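Local coordinates for protein cytosine deaminase (Klebsiella pneumoniae, PDB 4R85) that catalyses the hydrolytic deamination of 5-methylcytosine, and probably of cytosine, in an amidohydrolase-fold active site that holds an iron(II) ion, at residues K2-A6 with Q30-A36; P50-P55 with V348-A353; R161-T165 with F194-L198. All blocks are in the same frame, centred on the assembly; numbering follows the deposited sequence.

Interaction 1. Residues K2-A6 with Q30-A36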
ATOM      1  N   LYS A   2      21.711  27.650  -4.329  1.00 35.45           N
ATOM      2  CA  LYS A   2      20.466  28.299  -3.937  1.00 36.64           C
ATOM      3  C   LYS A   2      19.256  27.544  -4.480  1.00 34.86           C
ATOM      4  O   LYS A   2      19.263  27.083  -5.622  1.00 36.39           O
ATOM      5  CB  LYS A   2      20.447  29.744  -4.431  1.00 37.13           C
ATOM      6  CG  LYS A   2      19.183  30.518  -4.077  1.00 45.70           C
ATOM      7  CD  LYS A   2      19.116  31.849  -4.824  1.00 50.94           C
ATOM      8  CE  LYS A   2      20.253  32.781  -4.428  1.00 53.82           C
ATOM      9  NZ  LYS A   2      20.088  33.318  -3.047  1.00 53.55           N
ATOM     10  N   ILE A   3      18.228  27.406  -3.649  1.00 30.63           N
ATOM     11  CA  ILE A   3      16.966  26.824  -4.087  1.00 27.12           C
ATOM     12  C   ILE A   3      15.876  27.862  -3.887  1.00 29.32           C
ATOM     13  O   ILE A   3      15.729  28.393  -2.792  1.00 32.62           O
ATOM     14  CB  ILE A   3      16.595  25.572  -3.279  1.00 30.17           C
ATOM     15  CG1 ILE A   3      17.720  24.529  -3.336  1.00 28.50           C
ATOM     16  CG2 ILE A   3      15.295  24.988  -3.801  1.00 27.59           C
ATOM     17  CD1 ILE A   3      17.582  23.434  -2.312  1.00 30.37           C
ATOM     18  N   ILE A   4      15.125  28.164  -4.941  1.00 27.48           N
ATOM     19  CA  ILE A   4      14.031  29.130  -4.837  1.00 26.17           C
ATOM     20  C   ILE A   4      12.665  28.475  -5.047  1.00 24.52           C
ATOM     21  O   ILE A   4      12.579  27.348  -5.547  1.00 24.24           O
ATOM     22  CB  ILE A   4      14.173  30.294  -5.844  1.00 26.35           C
ATOM     23  CG1 ILE A   4      14.110  29.788  -7.292  1.00 26.57           C
ATOM     24  CG2 ILE A   4      15.460  31.086  -5.591  1.00 32.52           C
ATOM     25  CD1 ILE A   4      14.084  30.917  -8.333  1.00 31.46           C
ATOM     26  N   ASN A   5      11.613  29.197  -4.660  1.00 24.68           N
ATOM     27  CA  ASN A   5      10.231  28.783  -4.889  1.00 24.28           C
ATOM     28  C   ASN A   5       9.905  27.455  -4.221  1.00 25.00           C
ATOM     29  O   ASN A   5       9.137  26.647  -4.751  1.00 26.94           O
ATOM     30  CB  ASN A   5       9.925  28.699  -6.388  1.00 28.39           C
ATOM     31  CG  ASN A   5      10.007  30.044  -7.079  1.00 29.28           C
ATOM     32  OD1 ASN A   5       9.725  31.088  -6.482  1.00 28.53           O
ATOM     33  ND2 ASN A   5      10.386  30.026  -8.354  1.00 26.50           N
ATOM     34  N   ALA A   6      10.494  27.225  -3.055  1.00 24.91           N
ATOM     35  CA  ALA A   6      10.295  25.965  -2.358  1.00 25.46           C
ATOM     36  C   ALA A   6       9.240  26.113  -1.281  1.00 23.02           C
ATOM     37  O   ALA A   6       9.202  27.119  -0.574  1.00 26.81           O
ATOM     38  CB  ALA A   6      11.592  25.486  -1.749  1.00 21.34           C
ATOM     39  N   GLN A  30       9.739  34.199   0.764  1.00 31.92           N
ATOM     40  CA  GLN A  30       9.564  35.064  -0.400  1.00 30.89           C
ATOM     41  C   GLN A  30       8.185  35.705  -0.387  1.00 29.18           C
ATOM     42  O   GLN A  30       7.245  35.159   0.194  1.00 28.81           O
ATOM     43  CB  GLN A  30       9.726  34.264  -1.697  1.00 31.53           C
ATOM     44  CG  GLN A  30      10.949  33.370  -1.737  1.00 31.58           C
ATOM     45  CD  GLN A  30      10.997  32.493  -2.981  1.00 34.75           C
ATOM     46  OE1 GLN A  30      11.932  31.713  -3.160  1.00 25.96           O
ATOM     47  NE2 GLN A  30       9.990  32.619  -3.846  1.00 26.57           N
ATOM     48  N   ALA A  31       8.071  36.855  -1.045  1.00 34.28           N
ATOM     49  CA  ALA A  31       6.803  37.569  -1.161  1.00 36.45           C
ATOM     50  C   ALA A  31       5.846  36.809  -2.073  1.00 39.37           C
ATOM     51  O   ALA A  31       4.635  36.807  -1.856  1.00 44.80           O
ATOM     52  CB  ALA A  31       7.032  38.976  -1.688  1.00 39.98           C
ATOM     53  N   ALA A  32       6.401  36.162  -3.092  1.00 30.69           N
ATOM     54  CA  ALA A  32       5.611  35.364  -4.021  1.00 33.31           C
ATOM     55  C   ALA A  32       6.525  34.532  -4.906  1.00 31.70           C
ATOM     56  O   ALA A  32       7.740  34.511  -4.716  1.00 29.88           O
ATOM     57  CB  ALA A  32       4.712  36.256  -4.882  1.00 32.53           C
ATOM     58  N   MET A  33       5.922  33.848  -5.869  1.00 32.95           N
ATOM     59  CA  MET A  33       6.662  33.098  -6.871  1.00 33.79           C
ATOM     60  C   MET A  33       7.624  34.029  -7.615  1.00 28.78           C
ATOM     61  O   MET A  33       7.236  35.117  -8.064  1.00 30.55           O
ATOM     62  CB  MET A  33       5.679  32.450  -7.845  1.00 37.03           C
ATOM     63  CG  MET A  33       6.261  31.348  -8.671  1.00 45.22           C
ATOM     64  SD  MET A  33       6.475  29.838  -7.723  1.00 41.67           S
ATOM     65  CE  MET A  33       7.314  28.845  -8.945  1.00 75.77           C
ATOM     66  N   GLN A  34       8.883  33.614  -7.728  1.00 28.63           N
ATOM     67  CA  GLN A  34       9.910  34.450  -8.348  1.00 33.25           C
ATOM     68  C   GLN A  34      10.437  33.857  -9.649  1.00 33.40           C
ATOM     69  O   GLN A  34      10.593  32.651  -9.761  1.00 29.88           O
ATOM     70  CB  GLN A  34      11.068  34.660  -7.375  1.00 32.83           C
ATOM     71  CG  GLN A  34      10.655  35.394  -6.102  1.00 39.94           C
ATOM     72  CD  GLN A  34      11.771  35.495  -5.079  1.00 40.57           C
ATOM     73  OE1 GLN A  34      12.870  34.972  -5.282  1.00 42.49           O
ATOM     74  NE2 GLN A  34      11.494  36.173  -3.968  1.00 38.39           N
ATOM     75  N   THR A  35      10.712  34.706 -10.632  1.00 38.10           N
ATOM     76  CA  THR A  35      11.389  34.252 -11.843  1.00 48.20           C
ATOM     77  C   THR A  35      12.791  33.747 -11.475  1.00 63.09           C
ATOM     78  O   THR A  35      13.345  34.146 -10.448  1.00 66.86           O
ATOM     79  CB  THR A  35      11.480  35.369 -12.885  1.00 48.22           C
ATOM     80  OG1 THR A  35      12.180  36.484 -12.322  1.00 50.63           O
ATOM     81  CG2 THR A  35      10.079  35.820 -13.309  1.00 43.70           C
ATOM     82  N   ALA A  36      13.348  32.864 -12.305  1.00 66.95           N
ATOM     83  CA  ALA A  36      14.630  32.210 -12.022  1.00 66.51           C
ATOM     84  C   ALA A  36      15.749  33.194 -11.679  1.00 69.03           C
ATOM     85  O   ALA A  36      15.666  34.377 -12.007  1.00 73.58           O
ATOM     86  CB  ALA A  36      15.041  31.322 -13.189  1.00 67.12           C
TER

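Interaction 2. Residues P50-P55 with V348-A353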
ATOM      1  N   PRO A  50      13.702  17.645   4.846  1.00 16.15           N
ATOM      2  CA  PRO A  50      14.903  16.890   5.204  1.00 18.63           C
ATOM      3  C   PRO A  50      14.773  15.452   4.663  1.00 20.31           C
ATOM      4  O   PRO A  50      13.668  15.029   4.305  1.00 16.78           O
ATOM      5  CB  PRO A  50      14.885  16.929   6.737  1.00 24.33           C
ATOM      6  CG  PRO A  50      13.430  17.121   7.095  1.00 18.32           C
ATOM      7  CD  PRO A  50      12.928  18.055   6.032  1.00 20.87           C
ATOM      8  N   PRO A  51      15.890  14.713   4.572  1.00 20.13           N
ATOM      9  CA  PRO A  51      15.843  13.402   3.902  1.00 17.58           C
ATOM     10  C   PRO A  51      14.914  12.412   4.588  1.00 17.05           C
ATOM     11  O   PRO A  51      14.637  12.522   5.787  1.00 16.03           O
ATOM     12  CB  PRO A  51      17.289  12.898   4.004  1.00 17.82           C
ATOM     13  CG  PRO A  51      18.117  14.141   4.262  1.00 16.58           C
ATOM     14  CD  PRO A  51      17.243  15.047   5.055  1.00 15.58           C
ATOM     15  N   PHE A  52      14.420  11.445   3.828  1.00 16.73           N
ATOM     16  CA  PHE A  52      13.660  10.372   4.447  1.00 17.45           C
ATOM     17  C   PHE A  52      14.599   9.547   5.327  1.00 18.13           C
ATOM     18  O   PHE A  52      15.813   9.520   5.103  1.00 17.48           O
ATOM     19  CB  PHE A  52      12.995   9.491   3.392  1.00 14.67           C
ATOM     20  CG  PHE A  52      11.826  10.147   2.702  1.00 15.68           C
ATOM     21  CD1 PHE A  52      11.848  10.371   1.339  1.00 17.04           C
ATOM     22  CD2 PHE A  52      10.704  10.532   3.424  1.00 15.59           C
ATOM     23  CE1 PHE A  52      10.771  10.972   0.698  1.00 18.60           C
ATOM     24  CE2 PHE A  52       9.627  11.131   2.795  1.00 14.63           C
ATOM     25  CZ  PHE A  52       9.662  11.354   1.427  1.00 18.61           C
ATOM     26  N   VAL A  53      14.026   8.885   6.328  1.00 18.27           N
ATOM     27  CA  VAL A  53      14.786   8.042   7.236  1.00 16.14           C
ATOM     28  C   VAL A  53      14.253   6.616   7.154  1.00 18.97           C
ATOM     29  O   VAL A  53      13.047   6.399   7.062  1.00 18.99           O
ATOM     30  CB  VAL A  53      14.657   8.557   8.690  1.00 19.96           C
ATOM     31  CG1 VAL A  53      15.457   7.689   9.653  1.00 18.00           C
ATOM     32  CG2 VAL A  53      15.077  10.018   8.787  1.00 16.25           C
ATOM     33  N   GLU A  54      15.158   5.644   7.149  1.00 16.92           N
ATOM     34  CA  GLU A  54      14.778   4.247   7.277  1.00 16.15           C
ATOM     35  C   GLU A  54      15.313   3.775   8.614  1.00 16.19           C
ATOM     36  O   GLU A  54      16.451   3.326   8.702  1.00 15.59           O
ATOM     37  CB  GLU A  54      15.383   3.412   6.150  1.00 13.57           C
ATOM     38  CG  GLU A  54      15.077   1.918   6.292  1.00 18.17           C
ATOM     39  CD  GLU A  54      13.637   1.668   6.738  1.00 28.03           C
ATOM     40  OE1 GLU A  54      12.733   1.706   5.874  1.00 29.86           O
ATOM     41  OE2 GLU A  54      13.406   1.447   7.951  1.00 23.96           O
ATOM     42  N   PRO A  55      14.497   3.890   9.668  1.00 13.87           N
ATOM     43  CA  PRO A  55      14.995   3.661  11.026  1.00 15.00           C
ATOM     44  C   PRO A  55      15.027   2.193  11.424  1.00 13.97           C
ATOM     45  O   PRO A  55      15.411   1.903  12.557  1.00 14.09           O
ATOM     46  CB  PRO A  55      13.968   4.399  11.896  1.00 14.01           C
ATOM     47  CG  PRO A  55      12.686   4.270  11.111  1.00 14.43           C
ATOM     48  CD  PRO A  55      13.091   4.329   9.652  1.00 17.10           C
ATOM     49  N   VAL A 348       7.868   9.546   8.740  1.00 11.95           N
ATOM     50  CA  VAL A 348       8.981   9.032   7.943  1.00 11.45           C
ATOM     51  C   VAL A 348      10.112  10.045   7.801  1.00 18.57           C
ATOM     52  O   VAL A 348      11.048   9.834   7.031  1.00 14.77           O
ATOM     53  CB  VAL A 348       8.522   8.576   6.562  1.00 11.72           C
ATOM     54  CG1 VAL A 348       7.517   7.423   6.706  1.00 14.89           C
ATOM     55  CG2 VAL A 348       7.921   9.741   5.800  1.00 16.40           C
ATOM     56  N   THR A 349      10.015  11.148   8.540  1.00 18.65           N
ATOM     57  CA  THR A 349      11.095  12.125   8.607  1.00 12.56           C
ATOM     58  C   THR A 349      11.429  12.490  10.062  1.00 15.20           C
ATOM     59  O   THR A 349      12.246  11.824  10.708  1.00 15.50           O
ATOM     60  CB  THR A 349      10.794  13.425   7.763  1.00 13.11           C
ATOM     61  OG1 THR A 349       9.585  14.047   8.220  1.00 16.62           O
ATOM     62  CG2 THR A 349      10.687  13.098   6.267  1.00 13.24           C
ATOM     63  N   ASP A 350      10.801  13.548  10.568  1.00 18.79           N
ATOM     64  CA  ASP A 350      11.073  14.067  11.913  1.00 16.45           C
ATOM     65  C   ASP A 350      11.052  13.030  13.029  1.00 16.94           C
ATOM     66  O   ASP A 350      11.964  12.996  13.857  1.00 13.56           O
ATOM     67  CB  ASP A 350      10.084  15.186  12.285  1.00 13.81           C
ATOM     68  CG  ASP A 350      10.145  16.373  11.339  1.00 26.67           C
ATOM     69  OD1 ASP A 350      11.100  16.469  10.534  1.00 24.84           O
ATOM     70  OD2 ASP A 350       9.233  17.225  11.413  1.00 28.89           O
ATOM     71  N   ASN A 351      10.005  12.205  13.078  1.00 17.08           N
ATOM     72  CA  ASN A 351       9.855  11.277  14.191  1.00 14.47           C
ATOM     73  C   ASN A 351      10.927  10.195  14.123  1.00 17.49           C
ATOM     74  O   ASN A 351      11.453   9.749  15.141  1.00 16.96           O
ATOM     75  CB  ASN A 351       8.478  10.623  14.162  1.00 14.83           C
ATOM     76  CG  ASN A 351       7.360  11.601  14.453  1.00 16.84           C
ATOM     77  OD1 ASN A 351       7.574  12.814  14.511  1.00 13.85           O
ATOM     78  ND2 ASN A 351       6.154  11.075  14.649  1.00 15.58           N
ATOM     79  N   SER A 352      11.227   9.764  12.905  1.00 14.47           N
ATOM     80  CA  SER A 352      12.276   8.777  12.677  1.00 14.38           C
ATOM     81  C   SER A 352      13.660   9.328  13.044  1.00 14.63           C
ATOM     82  O   SER A 352      14.487   8.622  13.635  1.00 17.49           O
ATOM     83  CB  SER A 352      12.240   8.327  11.220  1.00 18.20           C
ATOM     84  OG  SER A 352      10.973   7.788  10.899  1.00 23.46           O
ATOM     85  N   ALA A 353      13.916  10.587  12.702  1.00 14.08           N
ATOM     86  CA  ALA A 353      15.177  11.218  13.088  1.00 15.72           C
ATOM     87  C   ALA A 353      15.322  11.286  14.610  1.00 19.03           C
ATOM     88  O   ALA A 353      16.419  11.163  15.143  1.00 15.71           O
ATOM     89  CB  ALA A 353      15.307  12.608  12.475  1.00 13.54           C
TER
HETATM   90  O   HOH W   1      10.766   6.520   8.644  1.00 17.94           O

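Interaction 3. Residues R161-T165 with F194-L198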
ATOM      1  N   ARG A 161      25.359 -13.949  25.152  1.00 15.40           N
ATOM      2  CA  ARG A 161      25.848 -12.739  25.830  1.00 16.75           C
ATOM      3  C   ARG A 161      27.241 -12.306  25.340  1.00 20.56           C
ATOM      4  O   ARG A 161      27.486 -11.107  25.164  1.00 17.17           O
ATOM      5  CB  ARG A 161      25.812 -12.902  27.360  1.00 17.55           C
ATOM      6  CG  ARG A 161      24.392 -12.934  27.954  1.00 18.15           C
ATOM      7  CD  ARG A 161      24.420 -13.033  29.493  1.00 17.39           C
ATOM      8  NE  ARG A 161      23.076 -12.959  30.066  1.00 18.65           N
ATOM      9  CZ  ARG A 161      22.790 -12.432  31.256  1.00 21.65           C
ATOM     10  NH1 ARG A 161      23.756 -11.932  32.012  1.00 20.83           N
ATOM     11  NH2 ARG A 161      21.531 -12.398  31.688  1.00 19.37           N
ATOM     12  N   GLU A 162      28.135 -13.279  25.106  1.00 16.00           N
ATOM     13  CA  GLU A 162      29.466 -13.006  24.560  1.00 15.64           C
ATOM     14  C   GLU A 162      29.388 -12.387  23.183  1.00 15.41           C
ATOM     15  O   GLU A 162      30.169 -11.504  22.847  1.00 17.14           O
ATOM     16  CB  GLU A 162      30.288 -14.298  24.391  1.00 21.72           C
ATOM     17  CG  GLU A 162      30.752 -14.956  25.651  1.00 28.21           C
ATOM     18  CD  GLU A 162      31.750 -16.078  25.379  1.00 27.51           C
ATOM     19  OE1 GLU A 162      31.900 -16.522  24.201  1.00 21.96           O
ATOM     20  OE2 GLU A 162      32.404 -16.495  26.352  1.00 31.45           O
ATOM     21  N   LEU A 163      28.488 -12.911  22.362  1.00 15.05           N
ATOM     22  CA  LEU A 163      28.328 -12.417  20.998  1.00 14.79           C
ATOM     23  C   LEU A 163      27.802 -10.983  20.976  1.00 17.46           C
ATOM     24  O   LEU A 163      28.273 -10.158  20.195  1.00 14.49           O
ATOM     25  CB  LEU A 163      27.401 -13.332  20.203  1.00 14.45           C
ATOM     26  CG  LEU A 163      28.060 -14.676  19.869  1.00 17.07           C
ATOM     27  CD1 LEU A 163      26.998 -15.685  19.423  1.00 15.57           C
ATOM     28  CD2 LEU A 163      29.113 -14.469  18.789  1.00 16.70           C
ATOM     29  N   MET A 164      26.836 -10.693  21.833  1.00 13.88           N
ATOM     30  CA  MET A 164      26.308  -9.323  21.954  1.00 13.52           C
ATOM     31  C   MET A 164      27.418  -8.364  22.374  1.00 14.01           C
ATOM     32  O   MET A 164      27.569  -7.286  21.808  1.00 19.55           O
ATOM     33  CB  MET A 164      25.171  -9.269  22.970  1.00 16.63           C
ATOM     34  CG  MET A 164      23.860  -9.867  22.462  1.00 15.74           C
ATOM     35  SD  MET A 164      23.146  -8.865  21.144  1.00 15.70           S
ATOM     36  CE  MET A 164      22.577  -7.420  22.081  1.00 13.83           C
ATOM     37  N   THR A 165      28.199  -8.780  23.364  1.00 15.71           N
ATOM     38  CA  THR A 165      29.284  -7.955  23.895  1.00 15.03           C
ATOM     39  C   THR A 165      30.348  -7.739  22.830  1.00 17.06           C
ATOM     40  O   THR A 165      30.820  -6.621  22.627  1.00 16.32           O
ATOM     41  CB  THR A 165      29.900  -8.614  25.145  1.00 15.64           C
ATOM     42  OG1 THR A 165      28.877  -8.804  26.132  1.00 15.82           O
ATOM     43  CG2 THR A 165      31.033  -7.770  25.732  1.00 18.59           C
ATOM     44  N   PHE A 194      19.994  -7.680  30.886  1.00 13.38           N
ATOM     45  CA  PHE A 194      21.324  -7.780  30.300  1.00 12.98           C
ATOM     46  C   PHE A 194      21.598  -6.712  29.238  1.00 12.84           C
ATOM     47  O   PHE A 194      22.642  -6.067  29.258  1.00 12.70           O
ATOM     48  CB  PHE A 194      21.574  -9.171  29.687  1.00 13.20           C
ATOM     49  CG  PHE A 194      22.811  -9.222  28.836  1.00 12.77           C
ATOM     50  CD1 PHE A 194      24.069  -9.331  29.427  1.00 13.38           C
ATOM     51  CD2 PHE A 194      22.730  -9.099  27.454  1.00 13.17           C
ATOM     52  CE1 PHE A 194      25.226  -9.351  28.648  1.00 17.22           C
ATOM     53  CE2 PHE A 194      23.890  -9.125  26.664  1.00 14.76           C
ATOM     54  CZ  PHE A 194      25.133  -9.251  27.266  1.00 16.63           C
ATOM     55  N   LEU A 195      20.684  -6.559  28.288  1.00 11.83           N
ATOM     56  CA  LEU A 195      20.947  -5.690  27.153  1.00 11.75           C
ATOM     57  C   LEU A 195      20.979  -4.225  27.591  1.00 12.28           C
ATOM     58  O   LEU A 195      21.761  -3.435  27.071  1.00 12.59           O
ATOM     59  CB  LEU A 195      19.949  -5.918  26.007  1.00 11.25           C
ATOM     60  CG  LEU A 195      18.500  -5.420  26.068  1.00 16.33           C
ATOM     61  CD1 LEU A 195      18.340  -3.959  25.587  1.00 13.64           C
ATOM     62  CD2 LEU A 195      17.607  -6.348  25.242  1.00 14.82           C
ATOM     63  N   MET A 196      20.144  -3.876  28.560  1.00 12.89           N
ATOM     64  CA  MET A 196      20.173  -2.523  29.110  1.00 13.59           C
ATOM     65  C   MET A 196      21.474  -2.258  29.874  1.00 16.73           C
ATOM     66  O   MET A 196      22.057  -1.183  29.752  1.00 15.51           O
ATOM     67  CB  MET A 196      18.936  -2.250  29.980  1.00 12.15           C
ATOM     68  CG  MET A 196      17.630  -2.221  29.192  1.00 13.26           C
ATOM     69  SD  MET A 196      17.511  -0.879  27.973  1.00 16.32           S
ATOM     70  CE  MET A 196      17.062   0.510  29.035  1.00 13.73           C
ATOM     71  N   ASP A 197      21.942  -3.243  30.643  1.00 14.12           N
ATOM     72  CA  ASP A 197      23.237  -3.127  31.316  1.00 13.47           C
ATOM     73  C   ASP A 197      24.363  -2.950  30.300  1.00 19.07           C
ATOM     74  O   ASP A 197      25.260  -2.121  30.491  1.00 14.21           O
ATOM     75  CB  ASP A 197      23.536  -4.367  32.171  1.00 14.23           C
ATOM     76  CG  ASP A 197      22.701  -4.427  33.444  1.00 20.01           C
ATOM     77  OD1 ASP A 197      22.109  -3.393  33.825  1.00 21.97           O
ATOM     78  OD2 ASP A 197      22.654  -5.508  34.071  1.00 22.15           O
ATOM     79  N   LEU A 198      24.330  -3.766  29.247  1.00 16.44           N
ATOM     80  CA  LEU A 198      25.294  -3.673  28.153  1.00 13.67           C
ATOM     81  C   LEU A 198      25.316  -2.265  27.540  1.00 13.68           C
ATOM     82  O   LEU A 198      26.369  -1.649  27.426  1.00 15.55           O
ATOM     83  CB  LEU A 198      24.965  -4.715  27.073  1.00 16.06           C
ATOM     84  CG  LEU A 198      25.964  -4.886  25.923  1.00 15.36           C
ATOM     85  CD1 LEU A 198      27.328  -5.338  26.434  1.00 15.99           C
ATOM     86  CD2 LEU A 198      25.402  -5.870  24.869  1.00 13.35           C
TER

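Interaction 1. Residues K2-A6 with Q30-A36
The thioether end of M33 lies over one face of the N5 carboxamide, with M33 SD 3.6 Å from N5 CG and M33 CE 3.3 Å from N5 ND2. M33 reaches this place because its chain bends at chi2 (75°), and the two side chains cross at about a right angle. Around its rim the same amide is held by hydrogen bonds. N5 OD1 accepts a hydrogen bond from the backbone N of Q34 at 2.9 Å, while N5 ND2 donates to Q34 O at 3.0 Å, on a lone pair and in the plane of both groups. One side chain thus pairs with the N-H and the C=O of a single residue, much as a strand neighbour would.

Q30 supplies a second clamp. Its extended chain brings OE1 to within 2.9 Å of the backbone N of N5, and NE2 to 3.1 Å from N5 OD1, the two amide planes standing 66° apart. Beside this polar knot, I4 CD1 rests against the loop backbone, 3.9 Å from A36 CA. N5 has a left-handed backbone conformation and sits where the strand beginning at K2 turns a corner, and the irregular chain 30-36 bonds to it there.

Each polar atom of the two amides has a second partner as well: N5 OD1 serves both Q30 NE2 and Q34 N, N5 ND2 also reaches D42, Q30 OE1 also accepts from T16, and Q30 NE2 also donates to A32 O. Such a fully paired network fixes the rotation of both amides and leaves little doubt which end is oxygen and which nitrogen. It implies that a loop without helix or strand, largely at the surface, is held to the small N-terminal sheet by directional bonds more than by apolar burial.

Interaction 2. Residues P50-P55 with V348-A353
V53 presses its branched side chain onto S352, CB to CB at 3.5 Å, where the strand packs directly on the first turn of helix 350-355. This is the first barrel strand, which carries the iron ligands H56 and H58 just beyond P55. With CG1 anti to the backbone N (chi1 -180°), V53 lays that methyl beside S352 CB, and its other methyl, CG2, approaches T349 O. T349, just ahead of the helix, sends its methyl CG2 to 3.8 Å from F52 CD2 and near the carbonyls of P50 and P51; its hydroxyl turns back to L345 O and does not cap the helix. V348 runs alongside F52, its CG2 3.7 Å from F52 CE2, and V348 O lies at the edge of that ring.

The polar links all involve V53. Its N donates to V348 O at 3.2 Å, and a water donates to V53 O at 2.8 Å while accepting from S352 OG. The backbones of F52 and E54 bond instead to residues 110-115, on and just before strand 111-119. V53 is therefore satisfied by V348, in the turn leading into the helix, and by a water, whereas the buried P50 carbonyl has no partner in the model: the packing is chiefly apolar, with one direct and one water-mediated polar link.

Interaction 3. Residues R161-T165 with F194-L198
R161 O is gripped from opposite faces of its carbonyl plane by T165, whose OG1 donates at 2.9 Å and whose N donates at 3.0 Å as part of the helix; F194 CZ comes up beside the same oxygen. The hydroxyl thereby held in place also meets the edge of the F194 ring and, on the next turn, L198 CD1 at 3.8 Å. Over the ring's face runs the extended side chain of R161, its CG 3.7 Å from the ring centroid and 10° off the normal, a CH-pi contact. The two side chains slide past each other in opposite directions, which brings the guanidinium above F194 CB, while its NH2 forms a salt bridge with E155. In F194 a chi1 of 168° swings the ring away from its own backbone N and out toward the other helix, so that one face lies under R161 and its edge meets M164 CB. That same M164 CB packs on L198 CD2 at 3.9 Å.

The segment axes approach to 11.3 Å and run 28° apart in direction. Helices 160-170 and 185-202 each follow a parallel strand and lead to the next, so this is the packing of successive outer helices in the TIM barrel of an amidohydrolase.

How the interactions relate
From the N terminus, interaction 1 closes first: the strand beginning at K2 is joined to the loop that follows strands 14-20 and 23-29, a short closure completed before the last strand of the small sheet, 41-42. Interaction 2 opens afterwards at strand 47-57, the first of the barrel, and is closed only by helix 350-355, nearly 300 residues later. Interaction 3 falls wholly within that long span and joins two consecutive helices on the outside of the barrel. Interactions 1 and 3 lie on opposite sides of the chain's centre, their centres about 53 Å apart, with interaction 2 near the centre. No two of the contacts touch or cross.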